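Local coordinates for general Secretion Pathway Protein (Vibrio vulnificus, PDB 4G54) that probably binds peptidoglycan in the periplasm as part of an EpsAB fusion protein of the type II secretion system, at residues E36-D49 and Y226-T238. Numbering follows the deposited sequence.
Sequences ELYKLWGYRATRID and YPEFPSLAPLLRT
With chi1 at -63°, Asp49 sets CG anti to its carbonyl carbon, beside its own backbone N, where the carboxylate meets Arg237, while the arginine chain runs extended from CG to NE and presents its guanidinium end-on. Arg237 NH1 meets Asp49 OD1 and Arg237 NH2 meets Asp49 OD2, each at 2.9 Å on a syn lone pair and close to the guanidinium plane. The same OD2 also accepts from Thr46 N on its anti side and from Thr46 OG1 above the carboxylate plane, so three donors grip one oxygen; the Thr57 hydroxyl also bonds Asp49 OD1, and its carbonyl takes a bond from Arg237 NH1. Leu235 CD1 tucks 3.4 Å from Asp49 CG, and Leu235 CD2 makes a CH-pi contact over a face of the Tyr43 ring, 4.0 Å from its centroid. At Tyr43 and Ala233 the backbones pair briefly as parallel strands: Ala233 N donates to Gly42 O, and Arg44 N to Ala233 O. Gly42, at positive phi, closes helix 30-40, which runs into the GspA peptidase C39-like region, in a Schellman motif, and the pairing with 233-234 begins directly after it. Farther back on the helix, Lys39 CB makes a CH-pi contact over the Phe229 face, 3.9 Å from the centroid, and Leu40 CD1 packs against Phe229 CZ. Tyr226 OH gives Glu36 OE2 a 2.7 Å hydrogen bond from above the carboxylate plane, while Lys39 NZ holds Glu36 OE1 in a salt bridge.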
ATOM      1  N   GLU A  36      -2.251 -13.152  -1.135  1.00 19.10           N
ATOM      2  CA  GLU A  36      -1.953 -13.002   0.272  1.00 19.76           C
ATOM      3  C   GLU A  36      -1.883 -11.506   0.676  1.00 18.25           C
ATOM      4  O   GLU A  36      -2.335 -11.124   1.765  1.00 18.63           O
ATOM      5  CB  GLU A  36      -0.611 -13.730   0.574  1.00 21.59           C
ATOM      6  CG  GLU A  36      -0.379 -14.014   2.112  1.00 24.72           C
ATOM      7  CD  GLU A  36      -1.331 -15.043   2.682  1.00 26.20           C
ATOM      8  OE1 GLU A  36      -2.074 -15.743   1.898  1.00 25.70           O
ATOM      9  OE2 GLU A  36      -1.268 -15.183   3.933  1.00 26.60           O
ATOM     10  N   LEU A  37      -1.210 -10.717  -0.164  1.00 17.04           N
ATOM     11  CA  LEU A  37      -1.073  -9.285   0.193  1.00 15.93           C
ATOM     12  C   LEU A  37      -2.427  -8.608   0.269  1.00 17.48           C
ATOM     13  O   LEU A  37      -2.678  -7.813   1.181  1.00 17.91           O
ATOM     14  CB  LEU A  37      -0.119  -8.642  -0.839  1.00 17.79           C
ATOM     15  CG  LEU A  37       0.222  -7.181  -0.569  1.00 18.44           C
ATOM     16  CD1 LEU A  37       0.877  -7.117   0.766  1.00 18.60           C
ATOM     17  CD2 LEU A  37       1.206  -6.691  -1.680  1.00 18.29           C
ATOM     18  N   TYR A  38      -3.359  -8.982  -0.615  1.00 17.39           N
ATOM     19  CA  TYR A  38      -4.700  -8.393  -0.498  1.00 17.73           C
ATOM     20  C   TYR A  38      -5.387  -8.820   0.813  1.00 17.47           C
ATOM     21  O   TYR A  38      -6.159  -8.033   1.387  1.00 18.89           O
ATOM     22  CB  TYR A  38      -5.604  -8.851  -1.623  1.00 17.08           C
ATOM     23  CG  TYR A  38      -5.543  -7.992  -2.881  1.00 15.41           C
ATOM     24  CD1 TYR A  38      -4.882  -8.424  -4.008  1.00 18.11           C
ATOM     25  CD2 TYR A  38      -6.150  -6.699  -2.927  1.00 19.46           C
ATOM     26  CE1 TYR A  38      -4.921  -7.594  -5.241  1.00 19.49           C
ATOM     27  CE2 TYR A  38      -6.113  -5.908  -4.020  1.00 19.36           C
ATOM     28  CZ  TYR A  38      -5.550  -6.362  -5.182  1.00 21.52           C
ATOM     29  OH  TYR A  38      -5.548  -5.556  -6.293  1.00 23.19           O
ATOM     30  N   LYS A  39      -5.114 -10.007   1.312  1.00 19.48           N
ATOM     31  CA  LYS A  39      -5.782 -10.387   2.564  1.00 20.58           C
ATOM     32  C   LYS A  39      -5.355  -9.432   3.726  1.00 20.62           C
ATOM     33  O   LYS A  39      -6.128  -9.175   4.658  1.00 21.78           O
ATOM     34  CB  LYS A  39      -5.374 -11.777   2.967  1.00 19.87           C
ATOM     35  CG  LYS A  39      -5.791 -12.850   2.042  1.00 24.91           C
ATOM     36  CD  LYS A  39      -5.458 -14.264   2.684  1.00 29.48           C
ATOM     37  CE  LYS A  39      -5.396 -15.284   1.587  1.00 30.79           C
ATOM     38  NZ  LYS A  39      -4.949 -16.608   2.119  1.00 39.14           N
ATOM     39  N   LEU A  40      -4.092  -8.954   3.720  1.00 18.14           N
ATOM     40  CA  LEU A  40      -3.618  -8.020   4.736  1.00 22.05           C
ATOM     41  C   LEU A  40      -4.390  -6.740   4.711  1.00 22.13           C
ATOM     42  O   LEU A  40      -4.540  -6.098   5.753  1.00 24.88           O
ATOM     43  CB  LEU A  40      -2.125  -7.665   4.507  1.00 22.43           C
ATOM     44  CG  LEU A  40      -1.101  -8.412   5.284  1.00 25.69           C
ATOM     45  CD1 LEU A  40      -1.101  -9.714   4.701  1.00 28.82           C
ATOM     46  CD2 LEU A  40       0.297  -7.766   5.162  1.00 24.81           C
ATOM     47  N   TRP A  41      -4.906  -6.357   3.540  1.00 21.22           N
ATOM     48  CA  TRP A  41      -5.758  -5.192   3.449  1.00 22.36           C
ATOM     49  C   TRP A  41      -7.228  -5.515   3.772  1.00 22.83           C
ATOM     50  O   TRP A  41      -8.123  -4.626   3.767  1.00 26.81           O
ATOM     51  CB  TRP A  41      -5.627  -4.583   2.039  1.00 20.61           C
ATOM     52  CG  TRP A  41      -4.287  -3.966   1.778  1.00 20.27           C
ATOM     53  CD1 TRP A  41      -3.247  -4.537   1.211  1.00 21.95           C
ATOM     54  CD2 TRP A  41      -3.920  -2.612   2.064  1.00 20.88           C
ATOM     55  NE1 TRP A  41      -2.179  -3.657   1.098  1.00 20.88           N
ATOM     56  CE2 TRP A  41      -2.584  -2.439   1.618  1.00 21.92           C
ATOM     57  CE3 TRP A  41      -4.609  -1.536   2.636  1.00 20.54           C
ATOM     58  CZ2 TRP A  41      -1.888  -1.166   1.731  1.00 21.32           C
ATOM     59  CZ3 TRP A  41      -3.938  -0.299   2.754  1.00 18.76           C
ATOM     60  CH2 TRP A  41      -2.606  -0.159   2.338  1.00 21.04           C
ATOM     61  N   GLY A  42      -7.520  -6.780   4.093  1.00 23.12           N
ATOM     62  CA  GLY A  42      -8.903  -7.180   4.409  1.00 23.26           C
ATOM     63  C   GLY A  42      -9.751  -7.670   3.242  1.00 23.44           C
ATOM     64  O   GLY A  42     -11.014  -7.809   3.425  1.00 25.63           O
ATOM     65  N   TYR A  43      -9.137  -7.892   2.069  1.00 22.20           N
ATOM     66  CA  TYR A  43      -9.887  -8.176   0.879  1.00 20.66           C
ATOM     67  C   TYR A  43      -9.638  -9.555   0.306  1.00 20.31           C
ATOM     68  O   TYR A  43      -8.519 -10.065   0.328  1.00 19.15           O
ATOM     69  CB  TYR A  43      -9.605  -7.168  -0.216  1.00 20.23           C
ATOM     70  CG  TYR A  43     -10.124  -5.813   0.194  1.00 19.73           C
ATOM     71  CD1 TYR A  43     -11.510  -5.570   0.274  1.00 20.69           C
ATOM     72  CD2 TYR A  43      -9.262  -4.751   0.521  1.00 21.90           C
ATOM     73  CE1 TYR A  43     -12.015  -4.308   0.650  1.00 24.58           C
ATOM     74  CE2 TYR A  43      -9.770  -3.490   0.882  1.00 27.29           C
ATOM     75  CZ  TYR A  43     -11.162  -3.306   0.942  1.00 28.65           C
ATOM     76  OH  TYR A  43     -11.760  -2.138   1.363  1.00 34.89           O
ATOM     77  N   ARG A  44     -10.737 -10.100  -0.264  1.00 22.26           N
ATOM     78  CA  ARG A  44     -10.707 -11.285  -1.057  1.00 24.90           C
ATOM     79  C   ARG A  44     -10.507 -10.874  -2.545  1.00 26.98           C
ATOM     80  O   ARG A  44     -11.375 -10.257  -3.194  1.00 32.81           O
ATOM     81  CB  ARG A  44     -11.996 -12.118  -0.745  1.00 30.56           C
ATOM     82  CG  ARG A  44     -12.181 -13.420  -1.510  1.00 41.93           C
ATOM     83  CD  ARG A  44     -13.571 -13.995  -1.141  1.00 50.12           C
ATOM     84  NE  ARG A  44     -14.649 -12.973  -1.242  1.00 57.93           N
ATOM     85  CZ  ARG A  44     -15.439 -12.581  -0.235  1.00 58.53           C
ATOM     86  NH1 ARG A  44     -15.304 -13.131   0.968  1.00 60.27           N
ATOM     87  NH2 ARG A  44     -16.374 -11.650  -0.432  1.00 54.94           N
ATOM     88  N   ALA A  45      -9.390 -11.266  -3.109  1.00 24.48           N
ATOM     89  CA  ALA A  45      -9.040 -10.872  -4.488  1.00 23.58           C
ATOM     90  C   ALA A  45      -9.409 -11.969  -5.460  1.00 26.10           C
ATOM     91  O   ALA A  45      -9.248 -13.154  -5.142  1.00 27.21           O
ATOM     92  CB  ALA A  45      -7.553 -10.618  -4.550  1.00 23.99           C
ATOM     93  N   THR A  46      -9.858 -11.582  -6.655  1.00 23.84           N
ATOM     94  CA  THR A  46     -10.104 -12.549  -7.694  1.00 25.15           C
ATOM     95  C   THR A  46      -8.891 -12.810  -8.557  1.00 24.36           C
ATOM     96  O   THR A  46      -7.903 -12.107  -8.491  1.00 23.71           O
ATOM     97  CB  THR A  46     -11.318 -12.124  -8.634  1.00 26.24           C
ATOM     98  OG1 THR A  46     -10.806 -11.148  -9.525  1.00 27.10           O
ATOM     99  CG2 THR A  46     -12.538 -11.546  -7.843  1.00 26.28           C
ATOM    100  N   ARG A  47      -8.996 -13.813  -9.438  1.00 24.92           N
ATOM    101  CA  ARG A  47      -7.924 -14.066 -10.383  1.00 25.32           C
ATOM    102  C   ARG A  47      -7.582 -12.824 -11.251  1.00 26.18           C
ATOM    103  O   ARG A  47      -6.412 -12.673 -11.736  1.00 26.22           O
ATOM    104  CB  ARG A  47      -8.266 -15.282 -11.233  0.50 28.11           C
ATOM    105  CG  ARG A  47      -7.100 -16.155 -11.471  0.50 31.16           C
ATOM    106  CD  ARG A  47      -7.414 -16.992 -12.739  0.50 33.76           C
ATOM    107  NE  ARG A  47      -7.771 -18.410 -12.604  0.50 40.22           N
ATOM    108  CZ  ARG A  47      -7.769 -19.177 -11.511  0.50 40.34           C
ATOM    109  NH1 ARG A  47      -7.440 -18.712 -10.316  0.50 38.67           N
ATOM    110  NH2 ARG A  47      -8.123 -20.450 -11.642  0.50 41.88           N
ATOM    111  N   ILE A  48      -8.587 -11.998 -11.566  1.00 23.21           N
ATOM    112  CA  ILE A  48      -8.307 -10.783 -12.365  1.00 24.06           C
ATOM    113  C   ILE A  48      -7.459  -9.785 -11.561  1.00 23.11           C
ATOM    114  O   ILE A  48      -6.453  -9.189 -12.106  1.00 26.62           O
ATOM    115  CB  ILE A  48      -9.600 -10.192 -12.862  1.00 25.58           C
ATOM    116  CG1 ILE A  48     -10.206 -11.119 -13.889  1.00 28.48           C
ATOM    117  CG2 ILE A  48      -9.390  -8.892 -13.528  1.00 27.60           C
ATOM    118  CD1 ILE A  48      -9.300 -11.307 -15.114  1.00 37.23           C
ATOM    119  N   ASP A  49      -7.755  -9.666 -10.256  1.00 19.40           N
ATOM    120  CA  ASP A  49      -7.061  -8.731  -9.451  1.00 20.27           C
ATOM    121  C   ASP A  49      -5.620  -9.103  -9.283  1.00 22.76           C
ATOM    122  O   ASP A  49      -4.742  -8.227  -9.153  1.00 25.84           O
ATOM    123  CB  ASP A  49      -7.720  -8.707  -8.055  1.00 21.48           C
ATOM    124  CG  ASP A  49      -9.149  -8.233  -8.140  1.00 22.20           C
ATOM    125  OD1 ASP A  49      -9.414  -7.081  -8.641  1.00 23.89           O
ATOM    126  OD2 ASP A  49     -10.032  -8.974  -7.684  1.00 22.52           O
ATOM    127  N   TYR A 226      -1.661 -15.445  12.562  1.00 33.66           N
ATOM    128  CA  TYR A 226      -1.282 -15.665  11.172  1.00 31.06           C
ATOM    129  C   TYR A 226      -0.920 -17.164  11.071  1.00 31.01           C
ATOM    130  O   TYR A 226      -0.201 -17.686  11.976  1.00 34.00           O
ATOM    131  CB  TYR A 226      -0.087 -14.770  10.841  1.00 31.74           C
ATOM    132  CG  TYR A 226       0.260 -14.898   9.402  1.00 31.29           C
ATOM    133  CD1 TYR A 226      -0.507 -14.228   8.448  1.00 28.06           C
ATOM    134  CD2 TYR A 226       1.228 -15.826   8.954  1.00 28.24           C
ATOM    135  CE1 TYR A 226      -0.266 -14.376   7.139  1.00 26.21           C
ATOM    136  CE2 TYR A 226       1.519 -15.984   7.576  1.00 24.95           C
ATOM    137  CZ  TYR A 226       0.729 -15.284   6.695  1.00 25.95           C
ATOM    138  OH  TYR A 226       0.950 -15.356   5.373  1.00 24.62           O
ATOM    139  N   PRO A 227      -1.360 -17.862   9.992  1.00 30.11           N
ATOM    140  CA  PRO A 227      -1.938 -17.429   8.719  1.00 29.88           C
ATOM    141  C   PRO A 227      -3.436 -17.333   8.644  1.00 29.17           C
ATOM    142  O   PRO A 227      -3.979 -17.127   7.545  1.00 28.69           O
ATOM    143  CB  PRO A 227      -1.445 -18.488   7.704  1.00 29.08           C
ATOM    144  CG  PRO A 227      -1.343 -19.784   8.605  1.00 31.13           C
ATOM    145  CD  PRO A 227      -0.888 -19.279   9.950  1.00 32.25           C
ATOM    146  N   GLU A 228      -4.089 -17.424   9.799  1.00 31.51           N
ATOM    147  CA  GLU A 228      -5.521 -17.267   9.830  1.00 33.51           C
ATOM    148  C   GLU A 228      -5.803 -15.765   9.675  1.00 33.90           C
ATOM    149  O   GLU A 228      -5.105 -14.925  10.269  1.00 33.11           O
ATOM    150  CB  GLU A 228      -6.165 -17.792  11.171  1.00 35.87           C
ATOM    151  CG  GLU A 228      -5.763 -19.227  11.659  1.00 45.31           C
ATOM    152  CD  GLU A 228      -5.994 -20.362  10.600  1.00 54.05           C
ATOM    153  OE1 GLU A 228      -7.080 -21.022  10.642  1.00 55.73           O
ATOM    154  OE2 GLU A 228      -5.081 -20.592   9.744  1.00 54.41           O
ATOM    155  N   PHE A 229      -6.846 -15.504   8.898  1.00 29.52           N
ATOM    156  CA  PHE A 229      -7.483 -14.198   8.703  1.00 32.56           C
ATOM    157  C   PHE A 229      -8.950 -14.298   9.089  1.00 34.96           C
ATOM    158  O   PHE A 229      -9.598 -15.375   9.005  1.00 34.08           O
ATOM    159  CB  PHE A 229      -7.353 -13.664   7.226  1.00 29.63           C
ATOM    160  CG  PHE A 229      -5.982 -13.187   6.895  1.00 31.20           C
ATOM    161  CD1 PHE A 229      -5.590 -11.894   7.249  1.00 31.02           C
ATOM    162  CD2 PHE A 229      -5.067 -14.049   6.358  1.00 28.56           C
ATOM    163  CE1 PHE A 229      -4.283 -11.460   7.040  1.00 29.62           C
ATOM    164  CE2 PHE A 229      -3.755 -13.601   6.072  1.00 29.23           C
ATOM    165  CZ  PHE A 229      -3.356 -12.315   6.465  1.00 26.89           C
ATOM    166  N   PRO A 230      -9.517 -13.149   9.504  1.00 35.91           N
ATOM    167  CA  PRO A 230     -10.916 -13.083   9.726  1.00 39.55           C
ATOM    168  C   PRO A 230     -11.576 -13.033   8.339  1.00 38.36           C
ATOM    169  O   PRO A 230     -10.898 -13.039   7.306  1.00 37.20           O
ATOM    170  CB  PRO A 230     -11.087 -11.768  10.525  1.00 38.78           C
ATOM    171  CG  PRO A 230      -9.927 -10.854   9.943  1.00 38.40           C
ATOM    172  CD  PRO A 230      -8.838 -11.819   9.476  1.00 36.91           C
ATOM    173  N   SER A 231     -12.891 -13.059   8.344  1.00 41.20           N
ATOM    174  CA  SER A 231     -13.681 -13.005   7.140  1.00 40.08           C
ATOM    175  C   SER A 231     -13.267 -11.796   6.269  1.00 37.43           C
ATOM    176  O   SER A 231     -13.101 -10.680   6.760  1.00 37.68           O
ATOM    177  CB  SER A 231     -15.142 -12.875   7.539  1.00 43.65           C
ATOM    178  OG  SER A 231     -15.356 -13.242   8.930  1.00 49.84           O
ATOM    179  N   LEU A 232     -13.016 -12.065   5.003  1.00 34.56           N
ATOM    180  CA  LEU A 232     -12.558 -11.018   4.057  1.00 33.59           C
ATOM    181  C   LEU A 232     -13.707 -10.380   3.331  1.00 32.19           C
ATOM    182  O   LEU A 232     -14.777 -11.010   3.191  1.00 35.21           O
ATOM    183  CB  LEU A 232     -11.633 -11.686   3.056  1.00 31.60           C
ATOM    184  CG  LEU A 232     -10.160 -12.026   3.212  1.00 38.75           C
ATOM    185  CD1 LEU A 232      -9.421 -11.360   4.364  1.00 38.85           C
ATOM    186  CD2 LEU A 232      -9.882 -13.514   2.950  1.00 43.03           C
ATOM    187  N   ALA A 233     -13.484  -9.148   2.844  1.00 29.36           N
ATOM    188  CA  ALA A 233     -14.547  -8.370   2.163  1.00 29.83           C
ATOM    189  C   ALA A 233     -14.276  -8.412   0.643  1.00 26.35           C
ATOM    190  O   ALA A 233     -13.126  -8.553   0.193  1.00 26.32           O
ATOM    191  CB  ALA A 233     -14.514  -6.928   2.632  1.00 29.31           C
ATOM    192  N   PRO A 234     -15.323  -8.181  -0.132  1.00 27.63           N
ATOM    193  CA  PRO A 234     -15.055  -8.003  -1.554  1.00 25.76           C
ATOM    194  C   PRO A 234     -14.363  -6.679  -1.834  1.00 25.47           C
ATOM    195  O   PRO A 234     -14.589  -5.719  -1.116  1.00 23.84           O
ATOM    196  CB  PRO A 234     -16.496  -8.020  -2.161  1.00 29.81           C
ATOM    197  CG  PRO A 234     -17.392  -7.560  -1.064  1.00 31.04           C
ATOM    198  CD  PRO A 234     -16.747  -8.044   0.234  1.00 29.42           C
ATOM    199  N   LEU A 235     -13.493  -6.618  -2.863  1.00 22.34           N
ATOM    200  CA  LEU A 235     -12.914  -5.336  -3.198  1.00 22.19           C
ATOM    201  C   LEU A 235     -13.911  -4.227  -3.579  1.00 22.96           C
ATOM    202  O   LEU A 235     -15.004  -4.505  -4.106  1.00 24.97           O
ATOM    203  CB  LEU A 235     -11.862  -5.560  -4.343  1.00 20.81           C
ATOM    204  CG  LEU A 235     -10.518  -6.197  -3.937  1.00 22.00           C
ATOM    205  CD1 LEU A 235      -9.791  -6.662  -5.202  1.00 23.76           C
ATOM    206  CD2 LEU A 235      -9.712  -5.048  -3.249  1.00 22.70           C
ATOM    207  N   LEU A 236     -13.546  -2.964  -3.297  1.00 23.71           N
ATOM    208  CA  LEU A 236     -14.331  -1.815  -3.709  1.00 26.62           C
ATOM    209  C   LEU A 236     -14.044  -1.507  -5.171  1.00 26.28           C
ATOM    210  O   LEU A 236     -12.835  -1.280  -5.536  1.00 27.37           O
ATOM    211  CB  LEU A 236     -13.871  -0.616  -2.894  1.00 27.29           C
ATOM    212  CG  LEU A 236     -14.745   0.608  -2.848  1.00 33.93           C
ATOM    213  CD1 LEU A 236     -16.240   0.310  -2.688  1.00 36.79           C
ATOM    214  CD2 LEU A 236     -14.141   1.205  -1.525  1.00 37.54           C
ATOM    215  N   ARG A 237     -15.077  -1.480  -5.985  1.00 26.34           N
ATOM    216  CA  ARG A 237     -14.890  -1.267  -7.405  1.00 26.20           C
ATOM    217  C   ARG A 237     -15.666  -0.081  -7.985  1.00 25.76           C
ATOM    218  O   ARG A 237     -15.982  -0.075  -9.132  1.00 28.22           O
ATOM    219  CB  ARG A 237     -15.152  -2.547  -8.151  1.00 28.66           C
ATOM    220  CG  ARG A 237     -14.234  -3.678  -7.725  1.00 26.27           C
ATOM    221  CD  ARG A 237     -14.608  -4.927  -8.405  1.00 23.25           C
ATOM    222  NE  ARG A 237     -14.203  -6.151  -7.737  1.00 22.36           N
ATOM    223  CZ  ARG A 237     -12.974  -6.664  -7.912  1.00 23.25           C
ATOM    224  NH1 ARG A 237     -12.101  -6.075  -8.749  1.00 23.30           N
ATOM    225  NH2 ARG A 237     -12.612  -7.764  -7.290  1.00 23.31           N
ATOM    226  N   THR A 238     -15.915   0.922  -7.141  1.00 25.78           N
ATOM    227  CA  THR A 238     -16.452   2.171  -7.632  1.00 24.74           C
ATOM    228  C   THR A 238     -15.527   3.231  -6.990  1.00 24.72           C
ATOM    229  O   THR A 238     -14.948   2.988  -5.893  1.00 26.28           O
ATOM    230  CB  THR A 238     -17.947   2.413  -7.183  1.00 27.50           C
ATOM    231  OG1 THR A 238     -17.920   2.368  -5.775  1.00 32.50           O
ATOM    232  CG2 THR A 238     -18.829   1.321  -7.707  1.00 30.74           C
TER
HETATM  233  O   HOH W   1      -3.113 -16.909   4.680  1.00 28.27           O
HETATM  234  O   HOH W   2     -13.098  -8.947  -4.553  1.00 17.81           O